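Local structure of flavodoxin (Lactobacillus reuteri, 5VEG) at residues Asp102-Thr107 with Asp136-Lys141; His34-Thr39 with Ser68-Ala73; Glu45-Ile50 with Val82-Thr87. The protein binds flavin mononucleotide and probably serves as a low-potential electron donor to redox enzymes, in association with a bacterial microcompartment for 1,2-propanediol utilization. All coordinates share one frame; numbering follows the deposited sequence.

The three contacts sample both faces of one five-stranded parallel sheet. Interactions 2 and 3, whose centres lie about 10 Å apart, share neighbouring strands: Cys84 N lies 2.9 Å from Val36 O and Cys84 O 2.9 Å from Ala38 N, a probable pair of hydrogen bonds. Both strands run out to the flavin mononucleotide, Thr39 at its phosphate and Thr87 at its ribityl chain and flavin ring. Interaction 1 lies farther off, its centre about 14 Å from that of interaction 2 and 18 Å from that of interaction 3, yet Phe139 CE2 touches Val83 CG2 at 3.8 Å. Its helix 98-105 also meets interaction 2, with Asp103 CB 3.6 Å from Val72 CG2 on the cadmium side.

Interaction 1 of 3, residues Asp102-Thr107 with Asp136-Lys141; sequences DDLQST and DDAFKK. With CD (cadmium ion), chain E.
Leu104 of helix 98-105 and Phe139 of helix 130-141 meet where two helices lie side by side on one face of the central sheet. CD2 of Leu104 sits squarely over one face of the phenyl ring, 3.9 Å from the Phe139 ring centroid and 13° off the normal, a CH-pi contact. The leucine CG is carried opposite the backbone nitrogen (chi1 -153°), which sends its methyls across to the neighbouring helix. CD1 adds a flank contact, 3.9 Å from Phe139 CE1. Here the inner side of one helical layer of the flavodoxin alpha/beta/alpha sandwich packs on the sheet: Phe139 rests on Val83 and Val116 and stacks with Tyr114, while Phe75 touches both Leu104 and Phe139. An alanine in place of Leu104 is likely to open a gap over that face of the ring and leave it without its CH-pi partner. Towards the surface, Gln105 CG lies 3.6 Å from Ala138 CB, at the closest approach of the backbones. Asp103 OD2 binds a cadmium ion at 2.4 Å, joined by Asp99. Buried Asp136 OD1 is held by Tyr114 OH and, 2.8 Å away, by Lys140 NZ in a salt bridge, on the anti side and 26° out of the carboxylate plane.

Interaction 2 of 3, residues His34-Thr39 with Ser68-Ala73; sequences HVVYAT and SQTDVA. With FMN (flavin mononucleotide), chain D.
Val36 and Thr70 mark the closest approach of two quite different backbones, their CA atoms 7.6 Å apart. The chain at 34-38 is extended and lies inside the sheet, with backbone hydrogen bonds to strand 60-66 through Val35 and to strand 80-85 through His34 and Val36. The 68-73 segment passes over one face of this strand: it turns at Ser68, runs extended through Thr70 and Asp71, and enters helix 72-75 at Val72. No hydrogen bond joins the two segments, and Thr70 does the touching. Its CG2, turned opposite the backbone nitrogen, reaches Val36 CG1 at 3.7 Å and comes within 4.0 Å of His34 NE2. Because side chains alternate along a strand, His34 and Val36 both face Thr70, while Val35 and Tyr37 turn to helix 43-56 on the other side of the sheet. The same torsion (chi1 -50°) puts Thr70 OG1 beside its own backbone nitrogen, where Glu66 O and Ser65 OG are its partners; Ser65 OG also pairs with His34 NE2. The hydroxyl and the imidazole are thus tied together through strand 60-66, and Phe100 of helix 98-105 packs on both Val36 and Thr70. The fold is the doubly wound flavodoxin type, in which strand 31-38, inside the sheet, is linked to the outermost strand 60-66 by a beta-alpha-beta crossover through helix 43-56. Beyond the strand the chain opens into the phosphate-binding loop. Thr39 OG1 donates a short hydrogen bond of 2.5 Å to FMN O2P and is itself hydrogen-bonded to Gly42 N; Met40 N and Thr41 OG1 also hydrogen-bond the cofactor.

Interaction 3 of 3, residues Glu45-Ile50 with Val82-Thr87; sequences EEVANI and VVCAYT. With FMN (flavin mononucleotide), chain D.
Apolar packing joins Val47 and Ala48 to Cys84, with the Cys84 sulfur set against the helix. Cys84 SG lies opposite its own carbonyl carbon (chi1 -58°), which turns it toward the helix: it is 3.8 Å from Ala48 CA, close to the helix backbone itself, and 3.9 Å from Val47 CG1. Ala48 CB is a little further off, 4.1 Å from Cys84 SG. The small alanine lets helix and strand come near, their CA atoms at Ala48 and Cys84 being 5.9 Å apart. Leu165 of helix 159-176 also touches Val47, and Val35 and Tyr37 of the neighbouring strand touch Ala48.

No hydrogen bond joins the two segments. Within the helix, Asn49 N bonds to Glu45 O at 2.8 Å. Past the strand, the ribityl hydroxyl FMN O2' donates to Thr87 O at 2.7 Å, while Thr87 OG1 pairs with Thr131 N and Tyr86 OH with Glu96 OE2.

Van der Waals contact completes the cofactor's setting. Thr87 CG2 lies to one side of the flavin plane, over its N3 edge, 3.4 Å from FMN N3, and Tyr86 CB lies 3.7 Å from FMN O5'. A helix packed across parallel strands in this way is expected of the flavodoxin fold, in which FMN is bound by loops at the C-terminal ends of the parallel strands.

Interaction 1 of 3, residues Asp102-Thr107 with Asp136-Lys141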
loop_
_atom_site.group_PDB
_atom_site.type_symbol
_atom_site.label_atom_id
_atom_site.label_comp_id
_atom_site.label_asym_id
_atom_site.label_seq_id
_atom_site.Cartn_x
_atom_site.Cartn_y
_atom_site.Cartn_z
ATOM N N ASP A 102 1.425 7.701 11.348
ATOM C CA ASP A 102 0.709 8.252 12.498
ATOM C C ASP A 102 -0.486 9.098 12.061
ATOM O O ASP A 102 -1.594 8.954 12.601
ATOM C CB ASP A 102 1.679 9.065 13.361
ATOM C CG ASP A 102 1.016 9.661 14.599
ATOM O OD1 ASP A 102 0.431 8.902 15.403
ATOM O OD2 ASP A 102 1.089 10.897 14.771
ATOM N N ASP A 103 -0.295 9.963 11.060
ATOM C CA ASP A 103 -1.407 10.782 10.578
ATOM C C ASP A 103 -2.543 9.934 10.023
ATOM O O ASP A 103 -3.714 10.311 10.137
ATOM C CB ASP A 103 -0.927 11.748 9.504
ATOM C CG ASP A 103 0.002 12.808 10.044
ATOM O OD1 ASP A 103 0.215 12.893 11.279
ATOM O OD2 ASP A 103 0.516 13.556 9.206
ATOM N N LEU A 104 -2.213 8.799 9.406
ATOM C CA LEU A 104 -3.233 7.916 8.850
ATOM C C LEU A 104 -4.219 7.468 9.922
ATOM O O LEU A 104 -5.442 7.550 9.737
ATOM C CB LEU A 104 -2.553 6.709 8.209
ATOM C CG LEU A 104 -3.193 5.948 7.062
ATOM C CD1 LEU A 104 -3.510 6.892 5.911
ATOM C CD2 LEU A 104 -2.210 4.834 6.624
ATOM N N GLN A 105 -3.698 7.014 11.063
ATOM C CA GLN A 105 -4.537 6.540 12.160
ATOM C C GLN A 105 -5.350 7.639 12.817
ATOM O O GLN A 105 -6.337 7.335 13.491
ATOM C CB GLN A 105 -3.694 5.882 13.240
ATOM C CG GLN A 105 -2.547 5.095 12.736
ATOM C CD GLN A 105 -1.573 4.757 13.841
ATOM O OE1 GLN A 105 -0.362 4.771 13.634
ATOM N NE2 GLN A 105 -2.094 4.453 15.021
ATOM N N SER A 106 -4.951 8.896 12.673
ATOM C CA SER A 106 -5.696 9.997 13.256
ATOM C C SER A 106 -6.786 10.518 12.334
ATOM O O SER A 106 -7.537 11.412 12.736
ATOM C CB SER A 106 -4.743 11.145 13.629
ATOM O OG SER A 106 -3.594 10.658 14.308
ATOM N N THR A 107 -6.899 9.984 11.120
ATOM C CA THR A 107 -7.842 10.483 10.132
ATOM C C THR A 107 -9.051 9.559 10.038
ATOM O O THR A 107 -8.915 8.336 10.108
ATOM C CB THR A 107 -7.157 10.612 8.770
ATOM O OG1 THR A 107 -5.934 11.341 8.929
ATOM C CG2 THR A 107 -8.035 11.358 7.790
ATOM N N ASP A 136 -1.768 -1.975 7.485
ATOM C CA ASP A 136 -3.100 -2.562 7.447
ATOM C C ASP A 136 -3.851 -2.286 8.745
ATOM O O ASP A 136 -5.029 -1.899 8.729
ATOM C CB ASP A 136 -3.016 -4.065 7.180
ATOM C CG ASP A 136 -4.342 -4.636 6.716
ATOM O OD1 ASP A 136 -5.251 -4.733 7.553
ATOM O OD2 ASP A 136 -4.484 -4.954 5.516
ATOM N N ASP A 137 -3.177 -2.468 9.882
ATOM C CA ASP A 137 -3.770 -2.077 11.159
ATOM C C ASP A 137 -4.091 -0.582 11.199
ATOM O O ASP A 137 -5.140 -0.184 11.711
ATOM C CB ASP A 137 -2.834 -2.454 12.309
ATOM C CG ASP A 137 -2.849 -3.951 12.611
ATOM O OD1 ASP A 137 -3.758 -4.662 12.129
ATOM O OD2 ASP A 137 -1.955 -4.413 13.341
ATOM N N ALA A 138 -3.201 0.272 10.686
ATOM C CA ALA A 138 -3.484 1.704 10.754
ATOM C C ALA A 138 -4.742 2.052 9.966
ATOM O O ALA A 138 -5.563 2.872 10.410
ATOM C CB ALA A 138 -2.301 2.519 10.243
ATOM N N PHE A 139 -4.897 1.461 8.778
ATOM C CA PHE A 139 -6.103 1.704 7.994
ATOM C C PHE A 139 -7.339 1.226 8.744
ATOM O O PHE A 139 -8.403 1.856 8.676
ATOM C CB PHE A 139 -5.995 1.007 6.634
ATOM C CG PHE A 139 -5.264 1.818 5.574
ATOM C CD1 PHE A 139 -5.753 3.054 5.163
ATOM C CD2 PHE A 139 -4.101 1.326 4.979
ATOM C CE1 PHE A 139 -5.103 3.782 4.178
ATOM C CE2 PHE A 139 -3.444 2.039 4.009
ATOM C CZ PHE A 139 -3.942 3.274 3.603
ATOM N N LYS A 140 -7.212 0.114 9.472
ATOM C CA LYS A 140 -8.331 -0.401 10.254
ATOM C C LYS A 140 -8.752 0.586 11.336
ATOM O O LYS A 140 -9.943 0.877 11.482
ATOM C CB LYS A 140 -7.974 -1.752 10.880
ATOM C CG LYS A 140 -7.878 -2.913 9.905
ATOM C CD LYS A 140 -8.026 -4.256 10.639
ATOM C CE LYS A 140 -7.566 -5.440 9.783
ATOM N NZ LYS A 140 -6.111 -5.759 9.974
ATOM N N LYS A 141 -7.790 1.107 12.115
ATOM C CA LYS A 141 -8.132 2.104 13.132
ATOM C C LYS A 141 -8.740 3.351 12.505
ATOM O O LYS A 141 -9.590 4.007 13.116
ATOM C CB LYS A 141 -6.906 2.523 13.956
ATOM C CG LYS A 141 -5.872 1.459 14.194
ATOM C CD LYS A 141 -6.162 0.635 15.440
ATOM C CE LYS A 141 -5.342 -0.654 15.437
ATOM N NZ LYS A 141 -6.144 -1.809 14.910
HETATM CD CD CD E . 2.133 15.153 10.001
HETATM O O HOH W 1 1.688 16.135 7.687
#

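Interaction 2 of 3, residues His34-Thr39 with Ser68-Ala73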
loop_
_atom_site.group_PDB
_atom_site.type_symbol
_atom_site.label_atom_id
_atom_site.label_comp_id
_atom_site.label_asym_id
_atom_site.label_seq_id
_atom_site.Cartn_x
_atom_site.Cartn_y
_atom_site.Cartn_z
ATOM N N HIS A 34 -4.929 6.634 -4.864
ATOM C CA HIS A 34 -3.618 7.177 -4.548
ATOM C C HIS A 34 -2.758 6.043 -4.004
ATOM O O HIS A 34 -3.135 5.398 -3.020
ATOM C CB HIS A 34 -3.735 8.331 -3.549
ATOM C CG HIS A 34 -2.557 9.255 -3.558
ATOM N ND1 HIS A 34 -2.674 10.622 -3.403
ATOM C CD2 HIS A 34 -1.234 9.004 -3.692
ATOM C CE1 HIS A 34 -1.473 11.171 -3.440
ATOM N NE2 HIS A 34 -0.581 10.211 -3.617
ATOM N N VAL A 35 -1.627 5.780 -4.662
ATOM C CA VAL A 35 -0.655 4.775 -4.224
ATOM C C VAL A 35 0.575 5.503 -3.714
ATOM O O VAL A 35 1.231 6.232 -4.469
ATOM C CB VAL A 35 -0.279 3.800 -5.354
ATOM C CG1 VAL A 35 0.796 2.836 -4.887
ATOM C CG2 VAL A 35 -1.504 3.036 -5.833
ATOM N N VAL A 36 0.898 5.323 -2.442
ATOM C CA VAL A 36 2.151 5.849 -1.921
ATOM C C VAL A 36 3.103 4.686 -1.683
ATOM O O VAL A 36 2.691 3.571 -1.340
ATOM C CB VAL A 36 1.977 6.692 -0.640
ATOM C CG1 VAL A 36 1.086 7.923 -0.926
ATOM C CG2 VAL A 36 1.408 5.857 0.483
ATOM N N TYR A 37 4.393 4.949 -1.866
ATOM C CA TYR A 37 5.401 3.925 -1.629
ATOM C C TYR A 37 6.515 4.491 -0.771
ATOM O O TYR A 37 6.773 5.703 -0.762
ATOM C CB TYR A 37 5.988 3.356 -2.944
ATOM C CG TYR A 37 6.683 4.391 -3.813
ATOM C CD1 TYR A 37 8.039 4.679 -3.650
ATOM C CD2 TYR A 37 5.977 5.080 -4.797
ATOM C CE1 TYR A 37 8.663 5.636 -4.436
ATOM C CE2 TYR A 37 6.592 6.027 -5.586
ATOM C CZ TYR A 37 7.926 6.304 -5.401
ATOM O OH TYR A 37 8.524 7.246 -6.196
ATOM N N ALA A 38 7.169 3.598 -0.035
ATOM C CA ALA A 38 8.436 3.901 0.614
ATOM C C ALA A 38 9.470 2.929 0.076
ATOM O O ALA A 38 9.183 1.738 -0.073
ATOM C CB ALA A 38 8.339 3.796 2.133
ATOM N N THR A 39 10.659 3.433 -0.240
ATOM C CA THR A 39 11.611 2.538 -0.875
ATOM C C THR A 39 13.026 3.070 -0.701
ATOM O O THR A 39 13.244 4.274 -0.527
ATOM C CB THR A 39 11.269 2.344 -2.357
ATOM O OG1 THR A 39 12.112 1.329 -2.911
ATOM C CG2 THR A 39 11.438 3.649 -3.141
ATOM N N SER A 68 7.386 10.122 1.799
ATOM C CA SER A 68 7.912 11.277 2.517
ATOM C C SER A 68 7.518 12.599 1.868
ATOM O O SER A 68 7.612 13.635 2.529
ATOM C CB SER A 68 9.432 11.204 2.632
ATOM O OG SER A 68 10.046 11.738 1.473
ATOM N N GLN A 69 7.085 12.586 0.606
ATOM C CA GLN A 69 6.601 13.783 -0.077
ATOM C C GLN A 69 5.078 13.884 -0.101
ATOM O O GLN A 69 4.535 14.669 -0.881
ATOM C CB GLN A 69 7.114 13.820 -1.521
ATOM C CG GLN A 69 8.606 13.646 -1.681
ATOM C CD GLN A 69 9.349 14.960 -1.631
ATOM O OE1 GLN A 69 9.070 15.814 -0.785
ATOM N NE2 GLN A 69 10.315 15.129 -2.531
ATOM N N THR A 70 4.372 13.093 0.702
ATOM C CA THR A 70 2.921 12.993 0.612
ATOM C C THR A 70 2.313 13.308 1.967
ATOM O O THR A 70 2.754 12.769 2.988
ATOM C CB THR A 70 2.482 11.597 0.148
ATOM O OG1 THR A 70 3.221 11.229 -1.024
ATOM C CG2 THR A 70 0.995 11.574 -0.169
ATOM N N ASP A 71 1.317 14.191 1.975
ATOM C CA ASP A 71 0.531 14.462 3.168
ATOM C C ASP A 71 -0.746 13.632 3.139
ATOM O O ASP A 71 -1.394 13.506 2.096
ATOM C CB ASP A 71 0.206 15.954 3.281
ATOM C CG ASP A 71 1.466 16.816 3.350
ATOM O OD1 ASP A 71 2.311 16.557 4.244
ATOM O OD2 ASP A 71 1.617 17.737 2.508
ATOM N N VAL A 72 -1.094 13.047 4.289
ATOM C CA VAL A 72 -2.313 12.251 4.377
ATOM C C VAL A 72 -3.529 13.052 3.930
ATOM O O VAL A 72 -4.434 12.509 3.288
ATOM C CB VAL A 72 -2.491 11.701 5.806
ATOM C CG1 VAL A 72 -3.902 11.126 6.001
ATOM C CG2 VAL A 72 -1.415 10.634 6.111
ATOM N N ALA A 73 -3.566 14.353 4.232
ATOM C CA ALA A 73 -4.713 15.169 3.830
ATOM C C ALA A 73 -4.922 15.143 2.319
ATOM O O ALA A 73 -6.063 15.173 1.847
ATOM C CB ALA A 73 -4.540 16.610 4.317
HETATM N N1 FMN D . 12.704 -7.287 5.245
HETATM C C2 FMN D . 11.682 -7.742 6.053
HETATM O O2 FMN D . 10.672 -8.216 5.541
HETATM N N3 FMN D . 11.796 -7.680 7.425
HETATM C C4 FMN D . 12.935 -7.163 8.009
HETATM O O4 FMN D . 13.005 -7.115 9.232
HETATM C C4A FMN D . 13.980 -6.705 7.205
HETATM N N5 FMN D . 15.133 -6.180 7.763
HETATM C C5A FMN D . 16.144 -5.730 6.923
HETATM C C6 FMN D . 17.325 -5.199 7.454
HETATM C C7 FMN D . 18.342 -4.748 6.605
HETATM C C7M FMN D . 19.615 -4.178 7.168
HETATM C C8 FMN D . 18.189 -4.838 5.226
HETATM C C8M FMN D . 19.286 -4.359 4.316
HETATM C C9 FMN D . 17.020 -5.371 4.688
HETATM C C9A FMN D . 16.003 -5.801 5.540
HETATM N N10 FMN D . 14.849 -6.313 4.990
HETATM C C10 FMN D . 13.850 -6.774 5.818
HETATM C "C1'" FMN D . 14.739 -6.442 3.500
HETATM C "C2'" FMN D . 14.073 -5.312 2.727
HETATM O "O2'" FMN D . 12.789 -5.103 3.256
HETATM C "C3'" FMN D . 13.936 -5.854 1.315
HETATM O "O3'" FMN D . 15.197 -5.983 0.687
HETATM C "C4'" FMN D . 13.043 -4.995 0.443
HETATM O "O4'" FMN D . 12.902 -5.633 -0.801
HETATM C "C5'" FMN D . 13.678 -3.635 0.202
HETATM O "O5'" FMN D . 12.702 -2.849 -0.449
HETATM P P FMN D . 13.120 -1.513 -1.246
HETATM O O1P FMN D . 13.988 -1.919 -2.417
HETATM O O2P FMN D . 11.831 -0.892 -1.754
HETATM O O3P FMN D . 13.904 -0.597 -0.356
#

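Interaction 3 of 3, residues Glu45-Ile50 with Val82-Thr87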
loop_
_atom_site.group_PDB
_atom_site.type_symbol
_atom_site.label_atom_id
_atom_site.label_comp_id
_atom_site.label_asym_id
_atom_site.label_seq_id
_atom_site.Cartn_x
_atom_site.Cartn_y
_atom_site.Cartn_z
ATOM N N GLU A 45 8.879 0.536 -4.829
ATOM C CA GLU A 45 8.408 1.399 -5.905
ATOM C C GLU A 45 7.991 0.568 -7.109
ATOM O O GLU A 45 6.995 0.878 -7.775
ATOM C CB GLU A 45 9.491 2.406 -6.291
ATOM C CG GLU A 45 9.116 3.227 -7.495
ATOM C CD GLU A 45 10.138 4.291 -7.837
ATOM O OE1 GLU A 45 11.095 4.495 -7.051
ATOM O OE2 GLU A 45 9.955 4.936 -8.895
ATOM N N GLU A 46 8.740 -0.501 -7.393
ATOM C CA GLU A 46 8.308 -1.466 -8.400
ATOM C C GLU A 46 6.936 -2.039 -8.059
ATOM O O GLU A 46 6.057 -2.121 -8.928
ATOM C CB GLU A 46 9.354 -2.583 -8.525
ATOM C CG GLU A 46 9.236 -3.451 -9.750
ATOM C CD GLU A 46 10.431 -4.404 -9.898
ATOM O OE1 GLU A 46 11.441 -4.230 -9.173
ATOM O OE2 GLU A 46 10.365 -5.322 -10.743
ATOM N N VAL A 47 6.722 -2.422 -6.795
ATOM C CA VAL A 47 5.418 -2.955 -6.385
ATOM C C VAL A 47 4.328 -1.912 -6.605
ATOM O O VAL A 47 3.263 -2.206 -7.161
ATOM C CB VAL A 47 5.456 -3.414 -4.919
ATOM C CG1 VAL A 47 4.024 -3.745 -4.401
ATOM C CG2 VAL A 47 6.425 -4.619 -4.742
ATOM N N ALA A 48 4.578 -0.680 -6.158
ATOM C CA ALA A 48 3.615 0.397 -6.382
ATOM C C ALA A 48 3.340 0.597 -7.876
ATOM O O ALA A 48 2.185 0.774 -8.283
ATOM C CB ALA A 48 4.128 1.685 -5.733
ATOM N N ASN A 49 4.389 0.562 -8.707
ATOM C CA ASN A 49 4.208 0.699 -10.154
ATOM C C ASN A 49 3.278 -0.373 -10.706
ATOM O O ASN A 49 2.409 -0.089 -11.537
ATOM C CB ASN A 49 5.557 0.618 -10.876
ATOM C CG ASN A 49 6.446 1.838 -10.662
ATOM O OD1 ASN A 49 6.025 2.869 -10.126
ATOM N ND2 ASN A 49 7.697 1.718 -11.092
ATOM N N ILE A 50 3.466 -1.626 -10.280
ATOM C CA ILE A 50 2.608 -2.702 -10.762
ATOM C C ILE A 50 1.167 -2.469 -10.335
ATOM O O ILE A 50 0.233 -2.713 -11.104
ATOM C CB ILE A 50 3.132 -4.064 -10.267
ATOM C CG1 ILE A 50 4.518 -4.338 -10.873
ATOM C CG2 ILE A 50 2.138 -5.174 -10.598
ATOM C CD1 ILE A 50 5.337 -5.438 -10.145
ATOM N N VAL A 82 -3.682 3.038 -1.112
ATOM C CA VAL A 82 -2.712 1.946 -1.136
ATOM C C VAL A 82 -1.392 2.454 -0.579
ATOM O O VAL A 82 -0.916 3.520 -0.988
ATOM C CB VAL A 82 -2.511 1.375 -2.556
ATOM C CG1 VAL A 82 -1.417 0.273 -2.559
ATOM C CG2 VAL A 82 -3.820 0.825 -3.095
ATOM N N VAL A 83 -0.794 1.684 0.342
ATOM C CA VAL A 83 0.581 1.898 0.801
ATOM C C VAL A 83 1.429 0.681 0.434
ATOM O O VAL A 83 1.063 -0.463 0.737
ATOM C CB VAL A 83 0.646 2.157 2.318
ATOM C CG1 VAL A 83 2.084 2.346 2.762
ATOM C CG2 VAL A 83 -0.198 3.403 2.710
ATOM N N CYS A 84 2.567 0.929 -0.206
ATOM C CA CYS A 84 3.544 -0.104 -0.524
ATOM C C CYS A 84 4.853 0.291 0.147
ATOM O O CYS A 84 5.483 1.264 -0.264
ATOM C CB CYS A 84 3.728 -0.256 -2.037
ATOM S SG CYS A 84 2.220 -0.650 -2.985
ATOM N N ALA A 85 5.279 -0.450 1.172
ATOM C CA ALA A 85 6.420 0.008 1.954
ATOM C C ALA A 85 7.242 -1.162 2.473
ATOM O O ALA A 85 6.706 -2.227 2.794
ATOM C CB ALA A 85 5.988 0.871 3.141
ATOM N N TYR A 86 8.548 -0.922 2.607
ATOM C CA TYR A 86 9.482 -1.953 3.045
ATOM C C TYR A 86 9.483 -2.073 4.566
ATOM O O TYR A 86 8.902 -1.256 5.289
ATOM C CB TYR A 86 10.901 -1.642 2.554
ATOM C CG TYR A 86 11.474 -0.352 3.124
ATOM C CD1 TYR A 86 12.093 -0.328 4.374
ATOM C CD2 TYR A 86 11.387 0.846 2.410
ATOM C CE1 TYR A 86 12.620 0.870 4.902
ATOM C CE2 TYR A 86 11.901 2.040 2.926
ATOM C CZ TYR A 86 12.513 2.044 4.168
ATOM O OH TYR A 86 13.019 3.225 4.681
ATOM N N THR A 87 10.172 -3.110 5.039
ATOM C CA THR A 87 10.485 -3.334 6.439
ATOM C C THR A 87 12.006 -3.384 6.582
ATOM O O THR A 87 12.700 -3.936 5.719
ATOM C CB THR A 87 9.857 -4.646 6.936
ATOM O OG1 THR A 87 8.431 -4.620 6.728
ATOM C CG2 THR A 87 10.152 -4.848 8.407
HETATM N N1 FMN D . 12.704 -7.287 5.245
HETATM C C2 FMN D . 11.682 -7.742 6.053
HETATM O O2 FMN D . 10.672 -8.216 5.541
HETATM N N3 FMN D . 11.796 -7.680 7.425
HETATM C C4 FMN D . 12.935 -7.163 8.009
HETATM O O4 FMN D . 13.005 -7.115 9.232
HETATM C C4A FMN D . 13.980 -6.705 7.205
HETATM N N5 FMN D . 15.133 -6.180 7.763
HETATM C C5A FMN D . 16.144 -5.730 6.923
HETATM C C6 FMN D . 17.325 -5.199 7.454
HETATM C C7 FMN D . 18.342 -4.748 6.605
HETATM C C7M FMN D . 19.615 -4.178 7.168
HETATM C C8 FMN D . 18.189 -4.838 5.226
HETATM C C8M FMN D . 19.286 -4.359 4.316
HETATM C C9 FMN D . 17.020 -5.371 4.688
HETATM C C9A FMN D . 16.003 -5.801 5.540
HETATM N N10 FMN D . 14.849 -6.313 4.990
HETATM C C10 FMN D . 13.850 -6.774 5.818
HETATM C "C1'" FMN D . 14.739 -6.442 3.500
HETATM C "C2'" FMN D . 14.073 -5.312 2.727
HETATM O "O2'" FMN D . 12.789 -5.103 3.256
HETATM C "C3'" FMN D . 13.936 -5.854 1.315
HETATM O "O3'" FMN D . 15.197 -5.983 0.687
HETATM C "C4'" FMN D . 13.043 -4.995 0.443
HETATM O "O4'" FMN D . 12.902 -5.633 -0.801
HETATM C "C5'" FMN D . 13.678 -3.635 0.202
HETATM O "O5'" FMN D . 12.702 -2.849 -0.449
HETATM P P FMN D . 13.120 -1.513 -1.246
HETATM O O1P FMN D . 13.988 -1.919 -2.417
HETATM O O2P FMN D . 11.831 -0.892 -1.754
HETATM O O3P FMN D . 13.904 -0.597 -0.356
#